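Local coordinates for protein tetraacyldisaccharide 4'-kinase (Aquifex aeolicus, PDB 4EHX) that probably transfers the gamma-phosphate of ATP to the 4'-position of a tetraacyldisaccharide 1-phosphate, forming lipid IVA in lipid A biosynthesis, at residues V38-G50 with L165-I177. Numbering follows the deposited sequence.
Sequences VISVGNLSVGGSG and LPAGNLREPLKEI
Arg171 meets Asn43 through a bent chain: CG lies beside its own backbone N, and the turn at chi3 (-74°) brings the guanidinium alongside residues 43-45, with its edge toward Asn43. Across the contact, Asn43 CG lies between its backbone N and carbonyl carbon, which brings OD1 to the edge of that guanidinium. Arg171 NH2 lies 2.8 Å from Asn43 OD1, but the bond is weak, with an angle of only 120° at the hydrogen. A second weak bond runs from NH2 to Asn43 O. The amide and guanidinium planes are 59° apart. The stronger partner of NH2 is Asp139, in a salt bridge. Asn43 ND2 turns to Ser45 O at 2.8 Å, which helps fix the amide's rotation. Without the guanidinium, as with an alanine here, Asp139 would probably lose a charged mate and Asn43 OD1 its weak contact with NH2, though the amide would stay tied to Ser45 O.

The backbones join at a single bridge between Ser45 and Leu170. Arg171 N bonds Leu44 O at 2.6 Å, and Val46 N bonds Asn169 O at 2.9 Å. Val46 CG2 sits 3.6 Å from Asn169 OD1, and the two side chains cross at about a right angle. Leu44 fills the apolar side. Its CD1 packs 3.8 Å from Ile177 CG1 and also touches Leu174 CD2, while its CB lies against Leu170 CD2. Ile177 in turn rests on Leu153 and Leu155 of strand 150-156. Ser45 OG is held by Asp159.

The contact thus joins the loop before strand 182-186 to the start of the P-loop, where strand 38-43 runs into the glycine-rich turn predicted to bind ATP, as in other P-loop kinases.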
ATOM      1  N   VAL A  38     -14.179   4.764   9.825  1.00 19.43           N
ATOM      2  CA  VAL A  38     -12.881   4.958   9.212  1.00 19.57           C
ATOM      3  C   VAL A  38     -11.920   3.910   9.765  1.00 20.32           C
ATOM      4  O   VAL A  38     -11.724   3.791  10.982  1.00 21.61           O
ATOM      5  CB  VAL A  38     -12.318   6.367   9.520  1.00 19.38           C
ATOM      6  CG1 VAL A  38     -10.910   6.511   8.945  1.00 19.71           C
ATOM      7  CG2 VAL A  38     -13.259   7.437   8.947  1.00 16.36           C
ATOM      8  N   ILE A  39     -11.338   3.138   8.860  1.00 15.65           N
ATOM      9  CA  ILE A  39     -10.320   2.175   9.220  1.00 18.77           C
ATOM     10  C   ILE A  39      -9.019   2.691   8.630  1.00 20.79           C
ATOM     11  O   ILE A  39      -8.969   3.018   7.457  1.00 22.73           O
ATOM     12  CB  ILE A  39     -10.616   0.813   8.599  1.00 19.98           C
ATOM     13  CG1 ILE A  39     -11.995   0.306   9.051  1.00 22.62           C
ATOM     14  CG2 ILE A  39      -9.501  -0.196   8.957  1.00 16.75           C
ATOM     15  CD1 ILE A  39     -12.524  -0.883   8.205  1.00 22.82           C
ATOM     16  N   SER A  40      -7.962   2.769   9.431  1.00 16.86           N
ATOM     17  CA  SER A  40      -6.684   3.194   8.892  1.00 14.15           C
ATOM     18  C   SER A  40      -5.768   1.995   8.723  1.00 19.57           C
ATOM     19  O   SER A  40      -5.709   1.119   9.582  1.00 19.73           O
ATOM     20  CB  SER A  40      -6.017   4.235   9.804  1.00 15.61           C
ATOM     21  OG  SER A  40      -4.767   4.628   9.263  1.00 17.72           O
ATOM     22  N   VAL A  41      -5.065   1.959   7.595  1.00 21.44           N
ATOM     23  CA  VAL A  41      -3.990   1.008   7.379  1.00 18.02           C
ATOM     24  C   VAL A  41      -2.709   1.806   7.295  1.00 22.51           C
ATOM     25  O   VAL A  41      -2.619   2.799   6.559  1.00 20.47           O
ATOM     26  CB  VAL A  41      -4.201   0.166   6.083  1.00 15.77           C
ATOM     27  CG1 VAL A  41      -2.998  -0.789   5.873  1.00 18.29           C
ATOM     28  CG2 VAL A  41      -5.512  -0.609   6.191  1.00 16.39           C
ATOM     29  N   GLY A  42      -1.704   1.401   8.060  1.00 18.69           N
ATOM     30  CA  GLY A  42      -0.471   2.147   8.050  1.00 20.43           C
ATOM     31  C   GLY A  42       0.722   1.346   8.528  1.00 24.58           C
ATOM     32  O   GLY A  42       0.616   0.169   8.893  1.00 20.59           O
ATOM     33  N   ASN A  43       1.870   1.992   8.520  1.00 22.85           N
ATOM     34  CA  ASN A  43       3.060   1.370   9.077  1.00 27.11           C
ATOM     35  C   ASN A  43       4.023   2.424   9.619  1.00 28.29           C
ATOM     36  O   ASN A  43       3.738   3.634   9.580  1.00 24.09           O
ATOM     37  CB  ASN A  43       3.721   0.435   8.072  1.00 31.19           C
ATOM     38  CG  ASN A  43       4.606   1.164   7.112  1.00 36.40           C
ATOM     39  OD1 ASN A  43       4.255   2.241   6.634  1.00 36.80           O
ATOM     40  ND2 ASN A  43       5.775   0.599   6.834  1.00 43.21           N
ATOM     41  N   LEU A  44       5.142   1.968  10.156  1.00 28.73           N
ATOM     42  CA  LEU A  44       6.057   2.865  10.845  1.00 33.01           C
ATOM     43  C   LEU A  44       7.232   3.263   9.971  1.00 32.19           C
ATOM     44  O   LEU A  44       7.923   4.225  10.268  1.00 36.94           O
ATOM     45  CB  LEU A  44       6.584   2.208  12.130  1.00 29.40           C
ATOM     46  CG  LEU A  44       5.599   2.047  13.280  1.00 32.39           C
ATOM     47  CD1 LEU A  44       6.321   1.522  14.505  1.00 31.38           C
ATOM     48  CD2 LEU A  44       4.950   3.379  13.587  1.00 34.05           C
ATOM     49  N   SER A  45       7.473   2.519   8.895  1.00 29.84           N
ATOM     50  CA  SER A  45       8.708   2.708   8.144  1.00 30.27           C
ATOM     51  C   SER A  45       8.500   3.013   6.670  1.00 43.53           C
ATOM     52  O   SER A  45       7.462   2.692   6.085  1.00 42.83           O
ATOM     53  CB  SER A  45       9.580   1.456   8.255  1.00 34.87           C
ATOM     54  OG  SER A  45       8.851   0.313   7.841  1.00 30.46           O
ATOM     55  N   VAL A  46       9.503   3.644   6.076  1.00 45.43           N
ATOM     56  CA  VAL A  46       9.596   3.708   4.628  1.00 52.40           C
ATOM     57  C   VAL A  46      10.124   2.356   4.141  1.00 49.48           C
ATOM     58  O   VAL A  46      10.768   1.630   4.900  1.00 45.20           O
ATOM     59  CB  VAL A  46      10.524   4.844   4.185  1.00 53.02           C
ATOM     60  CG1 VAL A  46      10.031   6.155   4.763  1.00 49.58           C
ATOM     61  CG2 VAL A  46      11.957   4.572   4.626  1.00 47.92           C
ATOM     62  N   GLY A  47       9.838   2.006   2.890  1.00 49.62           N
ATOM     63  CA  GLY A  47      10.272   0.732   2.340  1.00 52.46           C
ATOM     64  C   GLY A  47       9.113  -0.235   2.172  1.00 56.30           C
ATOM     65  O   GLY A  47       7.991   0.074   2.568  1.00 53.91           O
ATOM     66  N   GLY A  48       9.382  -1.403   1.586  1.00 53.71           N
ATOM     67  CA  GLY A  48       8.349  -2.399   1.339  1.00 46.87           C
ATOM     68  C   GLY A  48       7.551  -2.678   2.599  1.00 49.33           C
ATOM     69  O   GLY A  48       8.131  -2.916   3.657  1.00 41.50           O
ATOM     70  N   SER A  49       6.223  -2.662   2.482  1.00 45.14           N
ATOM     71  CA  SER A  49       5.339  -2.639   3.647  1.00 43.86           C
ATOM     72  C   SER A  49       4.279  -3.732   3.672  1.00 46.19           C
ATOM     73  O   SER A  49       3.858  -4.176   4.743  1.00 49.45           O
ATOM     74  CB  SER A  49       4.632  -1.286   3.714  1.00 52.38           C
ATOM     75  OG  SER A  49       3.756  -1.234   4.824  1.00 73.18           O
ATOM     76  N   GLY A  50       3.827  -4.151   2.497  1.00 39.49           N
ATOM     77  CA  GLY A  50       2.688  -5.049   2.415  1.00 34.70           C
ATOM     78  C   GLY A  50       1.409  -4.263   2.600  1.00 33.09           C
ATOM     79  O   GLY A  50       0.311  -4.821   2.600  1.00 25.13           O
ATOM     80  N   LEU A 165      14.503   7.717  10.738  1.00 29.83           N
ATOM     81  CA  LEU A 165      15.036   8.529   9.648  1.00 25.04           C
ATOM     82  C   LEU A 165      15.845   9.698  10.186  1.00 30.27           C
ATOM     83  O   LEU A 165      15.486  10.272  11.219  1.00 29.00           O
ATOM     84  CB  LEU A 165      13.873   9.121   8.842  1.00 28.65           C
ATOM     85  CG  LEU A 165      13.021   8.162   8.015  1.00 40.36           C
ATOM     86  CD1 LEU A 165      11.691   8.813   7.663  1.00 37.42           C
ATOM     87  CD2 LEU A 165      13.777   7.750   6.764  1.00 37.28           C
ATOM     88  N   PRO A 166      16.910  10.091   9.469  1.00 36.56           N
ATOM     89  CA  PRO A 166      17.373   9.450   8.232  1.00 41.74           C
ATOM     90  C   PRO A 166      18.378   8.320   8.461  1.00 42.39           C
ATOM     91  O   PRO A 166      18.726   7.629   7.505  1.00 44.28           O
ATOM     92  CB  PRO A 166      18.045  10.601   7.482  1.00 44.08           C
ATOM     93  CG  PRO A 166      18.562  11.479   8.554  1.00 44.03           C
ATOM     94  CD  PRO A 166      17.586  11.382   9.703  1.00 34.27           C
ATOM     95  N   ALA A 167      18.844   8.127   9.691  1.00 32.89           N
ATOM     96  CA  ALA A 167      19.795   7.036   9.952  1.00 39.33           C
ATOM     97  C   ALA A 167      19.173   5.669   9.631  1.00 41.83           C
ATOM     98  O   ALA A 167      19.836   4.781   9.096  1.00 38.94           O
ATOM     99  CB  ALA A 167      20.296   7.074  11.386  1.00 32.61           C
ATOM    100  N   GLY A 168      17.898   5.503   9.960  1.00 34.99           N
ATOM    101  CA  GLY A 168      17.186   4.279   9.620  1.00 30.61           C
ATOM    102  C   GLY A 168      15.941   4.582   8.817  1.00 33.45           C
ATOM    103  O   GLY A 168      15.827   5.663   8.240  1.00 33.31           O
ATOM    104  N   ASN A 169      14.997   3.643   8.799  1.00 32.29           N
ATOM    105  CA  ASN A 169      13.792   3.786   7.989  1.00 33.49           C
ATOM    106  C   ASN A 169      12.527   4.144   8.753  1.00 32.49           C
ATOM    107  O   ASN A 169      11.463   4.276   8.152  1.00 29.14           O
ATOM    108  CB  ASN A 169      13.534   2.503   7.188  1.00 38.31           C
ATOM    109  CG  ASN A 169      14.703   2.124   6.320  1.00 44.60           C
ATOM    110  OD1 ASN A 169      14.991   2.792   5.329  1.00 44.83           O
ATOM    111  ND2 ASN A 169      15.395   1.054   6.693  1.00 41.03           N
ATOM    112  N   LEU A 170      12.618   4.295  10.069  1.00 31.53           N
ATOM    113  CA  LEU A 170      11.413   4.558  10.851  1.00 29.72           C
ATOM    114  C   LEU A 170      10.918   5.999  10.683  1.00 27.99           C
ATOM    115  O   LEU A 170      11.693   6.961  10.791  1.00 28.96           O
ATOM    116  CB  LEU A 170      11.637   4.229  12.332  1.00 32.11           C
ATOM    117  CG  LEU A 170      11.881   2.754  12.662  1.00 33.10           C
ATOM    118  CD1 LEU A 170      12.091   2.576  14.163  1.00 30.10           C
ATOM    119  CD2 LEU A 170      10.717   1.901  12.167  1.00 29.92           C
ATOM    120  N   ARG A 171       9.626   6.150  10.416  1.00 27.51           N
ATOM    121  CA  ARG A 171       9.017   7.476  10.343  1.00 26.59           C
ATOM    122  C   ARG A 171       8.692   7.996  11.740  1.00 26.15           C
ATOM    123  O   ARG A 171       8.575   9.204  11.941  1.00 25.42           O
ATOM    124  CB  ARG A 171       7.746   7.451   9.473  1.00 29.82           C
ATOM    125  CG  ARG A 171       8.046   7.361   7.978  1.00 34.95           C
ATOM    126  CD  ARG A 171       6.788   7.520   7.124  1.00 47.89           C
ATOM    127  NE  ARG A 171       5.942   6.333   7.172  1.00 41.34           N
ATOM    128  CZ  ARG A 171       4.852   6.165   6.432  1.00 47.70           C
ATOM    129  NH1 ARG A 171       4.470   7.109   5.577  1.00 49.56           N
ATOM    130  NH2 ARG A 171       4.141   5.052   6.544  1.00 32.30           N
ATOM    131  N   GLU A 172       8.507   7.068  12.682  1.00 23.29           N
ATOM    132  CA  GLU A 172       8.206   7.380  14.085  1.00 31.84           C
ATOM    133  C   GLU A 172       8.866   6.344  14.971  1.00 28.31           C
ATOM    134  O   GLU A 172       9.065   5.201  14.545  1.00 30.48           O
ATOM    135  CB  GLU A 172       6.709   7.265  14.377  1.00 30.41           C
ATOM    136  CG  GLU A 172       5.797   8.004  13.480  1.00 32.77           C
ATOM    137  CD  GLU A 172       4.381   7.965  14.007  1.00 36.13           C
ATOM    138  OE1 GLU A 172       3.544   7.236  13.429  1.00 27.42           O
ATOM    139  OE2 GLU A 172       4.117   8.654  15.019  1.00 27.20           O
ATOM    140  N   PRO A 173       9.154   6.719  16.229  1.00 24.88           N
ATOM    141  CA  PRO A 173       9.752   5.810  17.211  1.00 28.53           C
ATOM    142  C   PRO A 173       8.842   4.628  17.454  1.00 28.28           C
ATOM    143  O   PRO A 173       7.622   4.759  17.352  1.00 28.31           O
ATOM    144  CB  PRO A 173       9.814   6.659  18.481  1.00 29.79           C
ATOM    145  CG  PRO A 173       9.844   8.067  17.999  1.00 35.18           C
ATOM    146  CD  PRO A 173       9.025   8.096  16.750  1.00 22.08           C
ATOM    147  N   LEU A 174       9.436   3.483  17.780  1.00 29.65           N
ATOM    148  CA  LEU A 174       8.676   2.261  18.030  1.00 29.92           C
ATOM    149  C   LEU A 174       7.659   2.378  19.175  1.00 33.57           C
ATOM    150  O   LEU A 174       6.688   1.631  19.209  1.00 30.13           O
ATOM    151  CB  LEU A 174       9.632   1.089  18.279  1.00 33.50           C
ATOM    152  CG  LEU A 174      10.525   0.631  17.120  1.00 34.95           C
ATOM    153  CD1 LEU A 174      11.537  -0.417  17.600  1.00 36.41           C
ATOM    154  CD2 LEU A 174       9.693   0.089  15.955  1.00 35.18           C
ATOM    155  N   LYS A 175       7.870   3.297  20.119  1.00 27.70           N
ATOM    156  CA  LYS A 175       6.899   3.462  21.206  1.00 25.64           C
ATOM    157  C   LYS A 175       5.493   3.779  20.674  1.00 27.10           C
ATOM    158  O   LYS A 175       4.492   3.517  21.344  1.00 28.80           O
ATOM    159  CB  LYS A 175       7.337   4.555  22.202  1.00 30.85           C
ATOM    160  CG  LYS A 175       7.197   5.982  21.677  1.00 32.93           C
ATOM    161  CD  LYS A 175       7.632   7.039  22.720  1.00 33.79           C
ATOM    162  CE  LYS A 175       7.352   8.446  22.188  1.00 32.33           C
ATOM    163  NZ  LYS A 175       7.617   9.524  23.195  1.00 42.80           N
ATOM    164  N   GLU A 176       5.421   4.353  19.479  1.00 24.78           N
ATOM    165  CA  GLU A 176       4.133   4.723  18.887  1.00 22.25           C
ATOM    166  C   GLU A 176       3.298   3.530  18.431  1.00 28.10           C
ATOM    167  O   GLU A 176       2.154   3.681  18.017  1.00 22.61           O
ATOM    168  CB  GLU A 176       4.330   5.721  17.741  1.00 23.22           C
ATOM    169  CG  GLU A 176       4.960   7.028  18.202  1.00 26.03           C
ATOM    170  CD  GLU A 176       4.130   7.740  19.263  1.00 27.75           C
ATOM    171  OE1 GLU A 176       4.720   8.490  20.063  1.00 27.34           O
ATOM    172  OE2 GLU A 176       2.887   7.563  19.294  1.00 25.77           O
ATOM    173  N   ILE A 177       3.867   2.339  18.511  1.00 27.00           N
ATOM    174  CA  ILE A 177       3.071   1.127  18.349  1.00 26.48           C
ATOM    175  C   ILE A 177       1.844   1.168  19.272  1.00 29.05           C
ATOM    176  O   ILE A 177       0.791   0.619  18.952  1.00 25.80           O
ATOM    177  CB  ILE A 177       3.928  -0.136  18.598  1.00 28.49           C
ATOM    178  CG1 ILE A 177       4.854  -0.359  17.399  1.00 27.14           C
ATOM    179  CG2 ILE A 177       3.044  -1.377  18.825  1.00 25.09           C
ATOM    180  CD1 ILE A 177       5.957  -1.388  17.642  1.00 25.49           C
TER